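Local structure of putative aminotransferase (4ZWV) at residues S13-D18 with G249-E254; S26-Q31 with M241-A246; L280-R285 with Y294-K299; A317-R322 with D345-L350. The protein probably transfers an amino group to a sugar with the help of pyridoxal 5'-phosphate, as a putative aminotransferase of AT2433 aminopentose biosynthesis. One frame throughout, in Å; residues are numbered along the deposited sequence. Where two conformers were deposited one is given.

Contact 1: residues S13-D18 with G249-E254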
# COMPACT_ATOMS: atom_id res chain seq x y z
N SER A 13 4.29 12.34 -19.00
CA SER A 13 5.09 12.58 -20.18
C SER A 13 4.77 11.61 -21.29
O SER A 13 4.50 10.44 -21.03
CB SER A 13 6.57 12.48 -19.83
OG SER A 13 7.37 12.59 -20.98
N PRO A 14 4.84 12.08 -22.54
CA PRO A 14 4.75 11.16 -23.68
C PRO A 14 5.96 10.23 -23.77
O PRO A 14 6.00 9.39 -24.65
CB PRO A 14 4.68 12.10 -24.89
CG PRO A 14 5.28 13.38 -24.41
CD PRO A 14 4.90 13.49 -22.97
N THR A 15 6.93 10.38 -22.88
CA THR A 15 8.05 9.45 -22.82
C THR A 15 7.82 8.32 -21.81
O THR A 15 8.61 7.38 -21.74
CB THR A 15 9.37 10.15 -22.44
OG1 THR A 15 9.30 10.62 -21.09
CG2 THR A 15 9.64 11.33 -23.36
N ALA A 16 6.75 8.41 -21.02
CA ALA A 16 6.48 7.38 -20.02
C ALA A 16 6.25 6.00 -20.65
O ALA A 16 6.69 4.98 -20.11
CB ALA A 16 5.28 7.76 -19.15
N LEU A 17 5.58 5.97 -21.79
CA LEU A 17 5.29 4.69 -22.43
C LEU A 17 6.59 3.98 -22.81
O LEU A 17 6.71 2.77 -22.67
CB LEU A 17 4.39 4.88 -23.65
CG LEU A 17 3.82 3.60 -24.26
CD1 LEU A 17 2.96 2.88 -23.22
CD2 LEU A 17 3.00 3.93 -25.51
N ASP A 18 7.56 4.75 -23.30
CA ASP A 18 8.90 4.23 -23.63
C ASP A 18 9.56 3.59 -22.40
O ASP A 18 10.14 2.52 -22.49
CB ASP A 18 9.78 5.36 -24.20
CG ASP A 18 11.27 5.00 -24.24
OD1 ASP A 18 11.98 5.24 -23.24
OD2 ASP A 18 11.73 4.50 -25.29
N GLY A 249 7.99 7.76 -13.03
CA GLY A 249 8.61 8.90 -12.36
C GLY A 249 9.83 9.42 -13.09
O GLY A 249 10.00 10.63 -13.24
N LEU A 250 10.69 8.51 -13.56
CA LEU A 250 11.88 8.92 -14.32
C LEU A 250 11.50 9.71 -15.56
O LEU A 250 12.12 10.74 -15.88
CB LEU A 250 12.71 7.69 -14.72
CG LEU A 250 13.54 7.13 -13.57
CD1 LEU A 250 13.96 5.68 -13.82
CD2 LEU A 250 14.76 8.02 -13.32
N ALA A 251 10.46 9.26 -16.26
CA ALA A 251 10.00 9.94 -17.45
C ALA A 251 9.47 11.33 -17.13
O ALA A 251 9.62 12.27 -17.92
CB ALA A 251 8.92 9.12 -18.16
N ASN A 252 8.85 11.47 -15.97
CA ASN A 252 8.21 12.73 -15.63
C ASN A 252 9.17 13.74 -15.00
O ASN A 252 8.83 14.93 -14.87
CB ASN A 252 7.02 12.46 -14.72
CG ASN A 252 5.84 11.92 -15.49
OD1 ASN A 252 5.68 12.21 -16.67
ND2 ASN A 252 5.01 11.12 -14.83
N LEU A 253 10.36 13.30 -14.65
CA LEU A 253 11.36 14.20 -14.07
C LEU A 253 11.81 15.25 -15.07
O LEU A 253 12.17 16.35 -14.68
CB LEU A 253 12.58 13.42 -13.58
CG LEU A 253 12.55 12.93 -12.14
CD1 LEU A 253 13.77 12.08 -11.86
CD2 LEU A 253 12.48 14.12 -11.19
N GLU A 254 11.77 14.90 -16.35
CA GLU A 254 12.29 15.79 -17.39
C GLU A 254 11.63 17.16 -17.40
O GLU A 254 12.30 18.17 -17.63
CB GLU A 254 12.13 15.14 -18.77
CG GLU A 254 13.32 14.32 -19.20
CD GLU A 254 13.70 13.27 -18.18
OE1 GLU A 254 14.86 13.30 -17.70
OE2 GLU A 254 12.83 12.43 -17.85
O HOH W 1 11.55 11.91 -20.23

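Contact 2: residues S26-Q31 with M241-A246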
# COMPACT_ATOMS: atom_id res chain seq x y z
N SER A 26 12.28 -6.01 -19.96
CA SER A 26 13.28 -6.57 -19.05
C SER A 26 12.76 -7.82 -18.36
O SER A 26 13.53 -8.68 -17.94
CB SER A 26 13.69 -5.55 -17.99
OG SER A 26 12.70 -5.48 -16.98
N GLY A 27 11.44 -7.90 -18.23
CA GLY A 27 10.80 -9.00 -17.54
C GLY A 27 10.93 -8.87 -16.03
O GLY A 27 10.53 -9.77 -15.29
N TYR A 28 11.49 -7.76 -15.56
CA TYR A 28 11.57 -7.54 -14.12
C TYR A 28 10.68 -6.38 -13.70
O TYR A 28 10.97 -5.21 -13.98
CB TYR A 28 13.01 -7.31 -13.67
CG TYR A 28 13.12 -7.32 -12.17
CD1 TYR A 28 13.20 -8.52 -11.46
CD2 TYR A 28 13.11 -6.13 -11.45
CE1 TYR A 28 13.27 -8.53 -10.08
CE2 TYR A 28 13.18 -6.14 -10.08
CZ TYR A 28 13.26 -7.33 -9.39
OH TYR A 28 13.34 -7.33 -8.02
N LEU A 29 9.58 -6.72 -13.02
CA LEU A 29 8.56 -5.75 -12.66
C LEU A 29 8.66 -5.32 -11.20
O LEU A 29 7.95 -4.42 -10.76
CB LEU A 29 7.16 -6.31 -12.93
CG LEU A 29 6.58 -6.09 -14.33
CD1 LEU A 29 7.51 -6.59 -15.43
CD2 LEU A 29 5.22 -6.76 -14.45
N GLY A 30 9.53 -5.99 -10.44
CA GLY A 30 9.69 -5.69 -9.03
C GLY A 30 10.55 -4.48 -8.72
O GLY A 30 10.83 -3.63 -9.57
N GLN A 31 10.96 -4.38 -7.46
CA GLN A 31 11.82 -3.30 -7.02
C GLN A 31 13.26 -3.61 -7.43
O GLN A 31 13.89 -4.50 -6.87
CB GLN A 31 11.70 -3.14 -5.51
CG GLN A 31 12.59 -2.08 -4.92
CD GLN A 31 13.00 -2.44 -3.52
OE1 GLN A 31 12.20 -2.94 -2.73
NE2 GLN A 31 14.26 -2.19 -3.19
N MSE A 241 8.25 0.92 -3.48
CA MSE A 241 7.94 1.21 -4.88
C MSE A 241 8.59 0.16 -5.77
O MSE A 241 9.69 -0.32 -5.45
CB MSE A 241 8.45 2.61 -5.26
CG MSE A 241 8.13 3.00 -6.70
SE MSE A 241 9.00 4.64 -7.26
CE MSE A 241 8.16 5.89 -6.03
N THR A 242 7.95 -0.17 -6.89
CA THR A 242 8.53 -1.10 -7.85
C THR A 242 8.93 -0.39 -9.15
O THR A 242 8.65 0.80 -9.33
CB THR A 242 7.56 -2.22 -8.18
OG1 THR A 242 6.38 -1.63 -8.75
CG2 THR A 242 7.20 -2.98 -6.92
N ASP A 243 9.59 -1.13 -10.04
CA ASP A 243 10.19 -0.51 -11.23
C ASP A 243 9.17 0.06 -12.21
O ASP A 243 9.48 1.03 -12.91
CB ASP A 243 11.10 -1.51 -11.95
CG ASP A 243 12.52 -1.51 -11.40
OD1 ASP A 243 12.74 -1.03 -10.27
OD2 ASP A 243 13.43 -2.01 -12.11
N LEU A 244 7.96 -0.50 -12.29
CA LEU A 244 6.94 0.06 -13.17
C LEU A 244 6.68 1.53 -12.85
O LEU A 244 6.67 2.40 -13.74
CB LEU A 244 5.64 -0.74 -13.07
CG LEU A 244 4.40 -0.19 -13.78
CD1 LEU A 244 4.61 -0.13 -15.30
CD2 LEU A 244 3.18 -1.02 -13.42
N ASN A 245 6.51 1.82 -11.57
CA ASN A 245 6.21 3.18 -11.17
C ASN A 245 7.45 4.05 -11.16
O ASN A 245 7.38 5.22 -11.52
CB ASN A 245 5.52 3.16 -9.80
CG ASN A 245 4.23 2.38 -9.86
OD1 ASN A 245 4.18 1.21 -9.47
ND2 ASN A 245 3.18 2.98 -10.43
N ALA A 246 8.61 3.48 -10.82
CA ALA A 246 9.84 4.28 -10.89
C ALA A 246 10.12 4.72 -12.33
O ALA A 246 10.61 5.83 -12.56
CB ALA A 246 11.02 3.50 -10.34
O HOH W 2 13.08 -3.42 -14.45

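Contact 3: residues L280-R285 with Y294-K299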
# COMPACT_ATOMS: atom_id res chain seq x y z
N LEU A 280 -12.97 39.46 -1.40
CA LEU A 280 -11.90 38.47 -1.59
C LEU A 280 -10.63 38.88 -0.85
O LEU A 280 -10.14 40.01 -1.00
CB LEU A 280 -11.61 38.27 -3.09
CG LEU A 280 -10.63 37.13 -3.41
CD1 LEU A 280 -11.03 36.42 -4.69
CD2 LEU A 280 -9.20 37.64 -3.52
N GLU A 281 -10.10 37.96 -0.06
CA GLU A 281 -8.89 38.19 0.70
C GLU A 281 -7.80 37.22 0.25
O GLU A 281 -8.04 36.02 0.17
CB GLU A 281 -9.17 38.04 2.20
CG GLU A 281 -8.01 38.43 3.10
CD GLU A 281 -8.37 38.33 4.57
OE1 GLU A 281 -9.34 37.61 4.90
OE2 GLU A 281 -7.68 38.96 5.40
N LEU A 282 -6.63 37.75 -0.08
CA LEU A 282 -5.49 36.93 -0.46
C LEU A 282 -4.72 36.45 0.77
O LEU A 282 -4.82 37.04 1.84
CB LEU A 282 -4.55 37.72 -1.37
CG LEU A 282 -5.13 38.27 -2.68
CD1 LEU A 282 -4.08 39.10 -3.40
CD2 LEU A 282 -5.62 37.14 -3.57
N LEU A 283 -3.99 35.35 0.61
CA LEU A 283 -3.08 34.90 1.65
C LEU A 283 -1.72 35.57 1.46
O LEU A 283 -1.18 35.58 0.35
CB LEU A 283 -2.95 33.37 1.63
CG LEU A 283 -4.20 32.64 2.09
CD1 LEU A 283 -4.12 31.17 1.79
CD2 LEU A 283 -4.43 32.87 3.58
N GLN A 284 -1.17 36.14 2.52
CA GLN A 284 0.13 36.79 2.45
C GLN A 284 1.25 35.78 2.72
O GLN A 284 1.32 35.21 3.81
CB GLN A 284 0.22 37.96 3.45
CG GLN A 284 -0.80 39.07 3.20
CD GLN A 284 -0.59 39.78 1.88
OE1 GLN A 284 -1.49 39.85 1.04
NE2 GLN A 284 0.62 40.32 1.69
N ARG A 285 2.11 35.55 1.73
CA ARG A 285 3.17 34.55 1.85
C ARG A 285 4.51 35.21 2.15
O ARG A 285 4.80 36.30 1.67
CB ARG A 285 3.28 33.72 0.58
CG ARG A 285 1.96 33.11 0.11
CD ARG A 285 1.31 32.28 1.19
NE ARG A 285 0.26 31.44 0.64
CZ ARG A 285 -0.45 30.57 1.36
NH1 ARG A 285 -0.22 30.44 2.65
NH2 ARG A 285 -1.38 29.84 0.77
N TYR A 294 0.36 23.91 -5.31
CA TYR A 294 -0.47 22.81 -5.78
C TYR A 294 -1.82 23.35 -6.24
O TYR A 294 -2.33 22.97 -7.29
CB TYR A 294 -0.62 21.80 -4.64
CG TYR A 294 -1.44 20.57 -4.94
CD1 TYR A 294 -1.09 19.71 -5.97
CD2 TYR A 294 -2.53 20.25 -4.14
CE1 TYR A 294 -1.84 18.56 -6.21
CE2 TYR A 294 -3.27 19.11 -4.37
CZ TYR A 294 -2.92 18.28 -5.41
OH TYR A 294 -3.66 17.14 -5.64
N VAL A 295 -2.38 24.25 -5.43
CA VAL A 295 -3.57 25.04 -5.79
C VAL A 295 -3.32 26.46 -5.28
O VAL A 295 -2.35 26.68 -4.55
CB VAL A 295 -4.88 24.47 -5.18
CG1 VAL A 295 -5.20 23.09 -5.76
CG2 VAL A 295 -4.79 24.43 -3.66
N TYR A 296 -4.19 27.40 -5.63
CA TYR A 296 -4.06 28.78 -5.18
C TYR A 296 -5.25 29.13 -4.29
O TYR A 296 -6.39 29.18 -4.75
CB TYR A 296 -3.96 29.73 -6.38
CG TYR A 296 -3.69 31.17 -6.00
CD1 TYR A 296 -2.39 31.64 -5.91
CD2 TYR A 296 -4.74 32.05 -5.73
CE1 TYR A 296 -2.13 32.97 -5.55
CE2 TYR A 296 -4.49 33.37 -5.38
CZ TYR A 296 -3.19 33.82 -5.29
OH TYR A 296 -2.94 35.13 -4.93
N ASP A 297 -4.99 29.35 -3.00
CA ASP A 297 -6.07 29.61 -2.05
C ASP A 297 -6.41 31.09 -1.90
O ASP A 297 -5.52 31.95 -1.89
CB ASP A 297 -5.71 29.07 -0.66
CG ASP A 297 -5.87 27.56 -0.56
OD1 ASP A 297 -6.34 26.95 -1.54
OD2 ASP A 297 -5.53 27.00 0.50
N VAL A 298 -7.70 31.37 -1.78
CA VAL A 298 -8.18 32.69 -1.37
C VAL A 298 -9.29 32.51 -0.34
O VAL A 298 -9.74 31.39 -0.09
CB VAL A 298 -8.70 33.53 -2.56
CG1 VAL A 298 -7.58 33.80 -3.56
CG2 VAL A 298 -9.87 32.84 -3.24
N LYS A 299 -9.73 33.60 0.28
CA LYS A 299 -10.85 33.55 1.20
C LYS A 299 -11.91 34.52 0.72
O LYS A 299 -11.60 35.67 0.44
CB LYS A 299 -10.39 33.88 2.62
CG LYS A 299 -9.43 32.84 3.21
CD LYS A 299 -8.84 33.26 4.56
CE LYS A 299 -7.86 34.41 4.40
NZ LYS A 299 -7.20 34.79 5.70
O HOH W 3 -9.08 35.60 7.71
O HOH W 4 -5.10 36.47 4.64
O HOH W 5 -3.74 34.09 -1.97
O HOH W 6 -3.06 27.70 1.34
O HOH W 7 -1.93 29.88 -2.13

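Contact 4: residues A317-R322 with D345-L350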
# COMPACT_ATOMS: atom_id res chain seq x y z
N ALA A 317 -13.48 25.11 -8.70
CA ALA A 317 -12.98 25.78 -7.50
C ALA A 317 -13.65 25.20 -6.26
O ALA A 317 -14.86 24.96 -6.26
CB ALA A 317 -13.24 27.29 -7.60
N GLY A 318 -12.87 24.96 -5.21
CA GLY A 318 -13.46 24.44 -3.99
C GLY A 318 -12.43 23.96 -3.00
O GLY A 318 -11.35 24.53 -2.88
N LEU A 319 -12.79 22.89 -2.28
CA LEU A 319 -11.93 22.33 -1.25
C LEU A 319 -11.12 21.17 -1.79
O LEU A 319 -11.59 20.40 -2.63
CB LEU A 319 -12.78 21.86 -0.07
CG LEU A 319 -13.60 22.89 0.68
CD1 LEU A 319 -14.58 22.20 1.61
CD2 LEU A 319 -12.68 23.81 1.45
N VAL A 320 -9.90 21.02 -1.28
CA VAL A 320 -9.10 19.84 -1.55
C VAL A 320 -9.69 18.66 -0.77
O VAL A 320 -9.77 17.54 -1.28
CB VAL A 320 -7.62 20.09 -1.16
CG1 VAL A 320 -6.79 18.81 -1.31
CG2 VAL A 320 -7.04 21.22 -2.00
N SER A 321 -10.08 18.91 0.47
CA SER A 321 -10.71 17.92 1.33
C SER A 321 -11.66 18.59 2.31
O SER A 321 -11.58 19.79 2.55
CB SER A 321 -9.67 17.12 2.12
OG SER A 321 -9.01 16.17 1.30
N ARG A 322 -12.56 17.80 2.89
CA ARG A 322 -13.33 18.25 4.06
C ARG A 322 -12.38 18.31 5.26
O ARG A 322 -11.50 17.45 5.40
CB ARG A 322 -14.49 17.29 4.34
CG ARG A 322 -15.36 17.71 5.50
CD ARG A 322 -16.47 16.69 5.77
NE ARG A 322 -17.39 17.19 6.79
CZ ARG A 322 -18.55 16.62 7.10
NH1 ARG A 322 -18.95 15.53 6.47
NH2 ARG A 322 -19.31 17.15 8.05
N ASP A 345 -15.38 28.48 6.22
CA ASP A 345 -16.54 28.77 5.39
C ASP A 345 -16.22 29.82 4.33
O ASP A 345 -17.08 30.19 3.54
CB ASP A 345 -17.72 29.27 6.23
CG ASP A 345 -18.30 28.19 7.12
OD1 ASP A 345 -18.41 27.04 6.65
OD2 ASP A 345 -18.63 28.50 8.28
N ARG A 346 -14.97 30.27 4.32
CA ARG A 346 -14.53 31.29 3.37
C ARG A 346 -13.53 30.78 2.36
O ARG A 346 -13.43 31.31 1.25
CB ARG A 346 -13.93 32.48 4.12
CG ARG A 346 -14.95 33.25 4.96
CD ARG A 346 -14.24 34.10 6.00
NE ARG A 346 -13.38 35.10 5.36
CZ ARG A 346 -12.19 35.46 5.82
NH1 ARG A 346 -11.70 34.89 6.92
NH2 ARG A 346 -11.49 36.38 5.18
N MSE A 347 -12.77 29.76 2.72
CA MSE A 347 -11.66 29.35 1.88
C MSE A 347 -12.13 28.69 0.58
O MSE A 347 -13.13 27.95 0.55
CB MSE A 347 -10.72 28.40 2.63
CG MSE A 347 -11.38 27.14 3.08
SE MSE A 347 -10.10 26.00 4.01
CE MSE A 347 -9.67 27.10 5.52
N VAL A 348 -11.41 28.97 -0.49
CA VAL A 348 -11.65 28.32 -1.78
C VAL A 348 -10.33 28.21 -2.56
O VAL A 348 -9.54 29.16 -2.59
CB VAL A 348 -12.72 29.06 -2.61
CG1 VAL A 348 -12.43 30.54 -2.67
CG2 VAL A 348 -12.86 28.45 -4.01
N SER A 349 -10.09 27.04 -3.14
CA SER A 349 -8.87 26.77 -3.91
C SER A 349 -9.15 27.01 -5.39
O SER A 349 -10.16 26.54 -5.93
CB SER A 349 -8.39 25.33 -3.70
OG SER A 349 -8.09 25.05 -2.33
N LEU A 350 -8.23 27.71 -6.05
CA LEU A 350 -8.37 28.04 -7.47
C LEU A 350 -7.33 27.30 -8.32
O LEU A 350 -6.23 27.02 -7.85
CB LEU A 350 -8.22 29.55 -7.69
CG LEU A 350 -9.22 30.43 -6.94
CD1 LEU A 350 -8.89 31.90 -7.14
CD2 LEU A 350 -10.62 30.13 -7.42
O HOH W 8 -8.93 23.72 -0.20

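Contact 1: residues S13-D18 with G249-E254
Ser13, Thr15 and Ala16 dock on Ala251 and Asn252 in a small, mostly buried contact between the turn that leads into helix 16-26 and the long helix 243-273. The one direct hydrogen bond runs from the backbone N of Ser13 to OD1 of Asn252, 2.7 Å long with an N-H...O angle of 159°, and the donor lies in the plane of the amide carbonyl. The other end of that amide is also held, since ND2 of Asn252 donates to the carbonyl of Thr193; bonded at both ends, the group has little freedom to flip. Beside it the methyl of Ala251 fits against the turn, with CB 3.3 Å from Thr15 OG1 and 3.5 Å from Ala16 CA. A type I turn from Ser13 to Ala16 brings two hydroxyls together: Ser13 OG, anti to its backbone N (chi1 174°), lies 2.8 Å from Thr15 OG1 in a hydrogen bond. A water 2.7 Å from Thr15 OG1 donates to OE2 of Glu254 and so extends the polar edge across to the helix. Leu250 and Leu253 on helix 243-273 pack against helix 33-46, while Ala16 meets Phe24 of the second subunit.

Contact 2: residues S26-Q31 with M241-A246
Met241, a selenomethionine, presents its carbonyl O 3.4 Å from CG of Gln31, whose OE1 is hydrogen-bonded to ND1 of His240. Thr242 follows at the N-cap position, and its CB sits 3.4 Å from the carbonyl O of Leu29. Asp243 has the largest share of the contact. Its backbone N donates to the carbonyl O of Gly30 over 2.8 Å, approaching from above the carbonyl plane. The carboxylate is gripped by backbone N-H groups, OD1 by Gly32 and Val35 and OD2 by Arg34, and a water donates to both OD2 and Tyr28 O. With CG anti to its backbone N (chi1 -170°), Tyr28 brings its ring edge to OD2 of Asp243, which lies near the ring plane 4.2 Å from Tyr28 CD2, ring and carboxylate planes 77° apart. An alanine in place of Asp243 would probably leave the N-H groups of Gly32, Arg34 and Val35 without the carboxylate that accepts from all three and loosen the start of helix 33-46. Beyond it, Leu244 packs on Val20 of helix 16-26. The arrangement is a helix start receiving a carboxylate from the first turn of another helix, here where 33-46 meets 243-273 beside the dimer interface.

Contact 3: residues L280-R285 with Y294-K299
Leu282 and Val298 lie side by side, CD2 of the leucine 3.9 Å from CG1 of the valine. The same CD2 reaches the edge of the Tyr296 ring, 3.6 Å from OH, a hydroxyl hydrogen-bonded to Asp271. Leu280 crosses Val298 obliquely and adds its CD1 to this apolar face. Leu283 runs alongside Asp297, its CD1 3.6 Å from the aspartate CB, and CB of Leu283 lies over the centre of the Arg285 guanidinium. In the three-stranded antiparallel sheet, where 296-300 separates 280-282 from 347-350, Glu281 N lies 2.8 Å from Lys299 O and Lys299 N 3.0 Å from Glu281 O, a hydrogen-bonded pair. Their side chains reach a long salt bridge, Glu281 OE1 to Lys299 NZ 3.6 Å, and a bend at chi3 (-70°) turns CE of Lys299 toward that OE1 and CD2 of Leu283. NZ also donates to the carbonyl of Pro105 and to two waters. An alanine in place of Lys299 would probably leave the Pro105 carbonyl without this donor and open a gap beside CD2 of Leu283. Arg346 is the closer partner of Glu281 OE1, so Lys299 probably depends more on the Pro105 carbonyl and its two waters.

Contact 4: residues A317-R322 with D345-L350
Leu319 and Met347, a selenomethionine, cross at about a right angle, CD2 of the leucine 3.9 Å from CG of the methionine, where loop 317-322 joins edge strand 347-350 through a single antiparallel bridge. Gly318 and Ser349 are its hydrogen-bonded pair: Ser349 N donates to Gly318 O at 2.8 Å, and Gly318 N returns a bond to a lone pair of Ser349 O at 3.2 Å. With the backbone at Gly318 as it is (phi 168°, psi -145°), a side chain here would collide with the carbonyl O of Ala317, so glycine suits the position. Ala317 turns its methyl into the angle between two side chains, with CB 3.8 Å from CG2 of Val348 and 3.9 Å from CD2 of Leu350. That valine branch stands anti to its own backbone N, beside the alanine and near Gly318 N. From the second subunit, Arg227 donates to the carbonyl of Ala317, and Gly228 packs against Leu319. Val320 lies close to His164, a residue of the pyridoxal phosphate site, and its CG2 is 4.0 Å from Ser349 OG. That hydroxyl is hydrogen-bonded to Asp297 OD1 and accepts, at 2.6 Å, from a water that in turn accepts from Val320 N.

In the fold
Contacts 1 and 2 share helix 243-273 and have centres about 14 Å apart, contact 2 nested along the chain within the loop that contact 1 closes. They join the N-terminal helical region to that long helix, and both touch the second subunit. Helix 243-273 then leads to strand 280-282 and contact 3; contact 4 follows in series. The centres of contacts 3 and 4 lie about 10 Å apart, and both use one antiparallel sheet, ordered 280-282, 296-300, 347-350; a salt bridge from Glu281 OE1 to Arg346 NH2 (2.5 Å) ties them together. Contacts 2 and 3 lie on opposite sides of the chain's centre, about 40 Å between centres, so the long helix links the two regions.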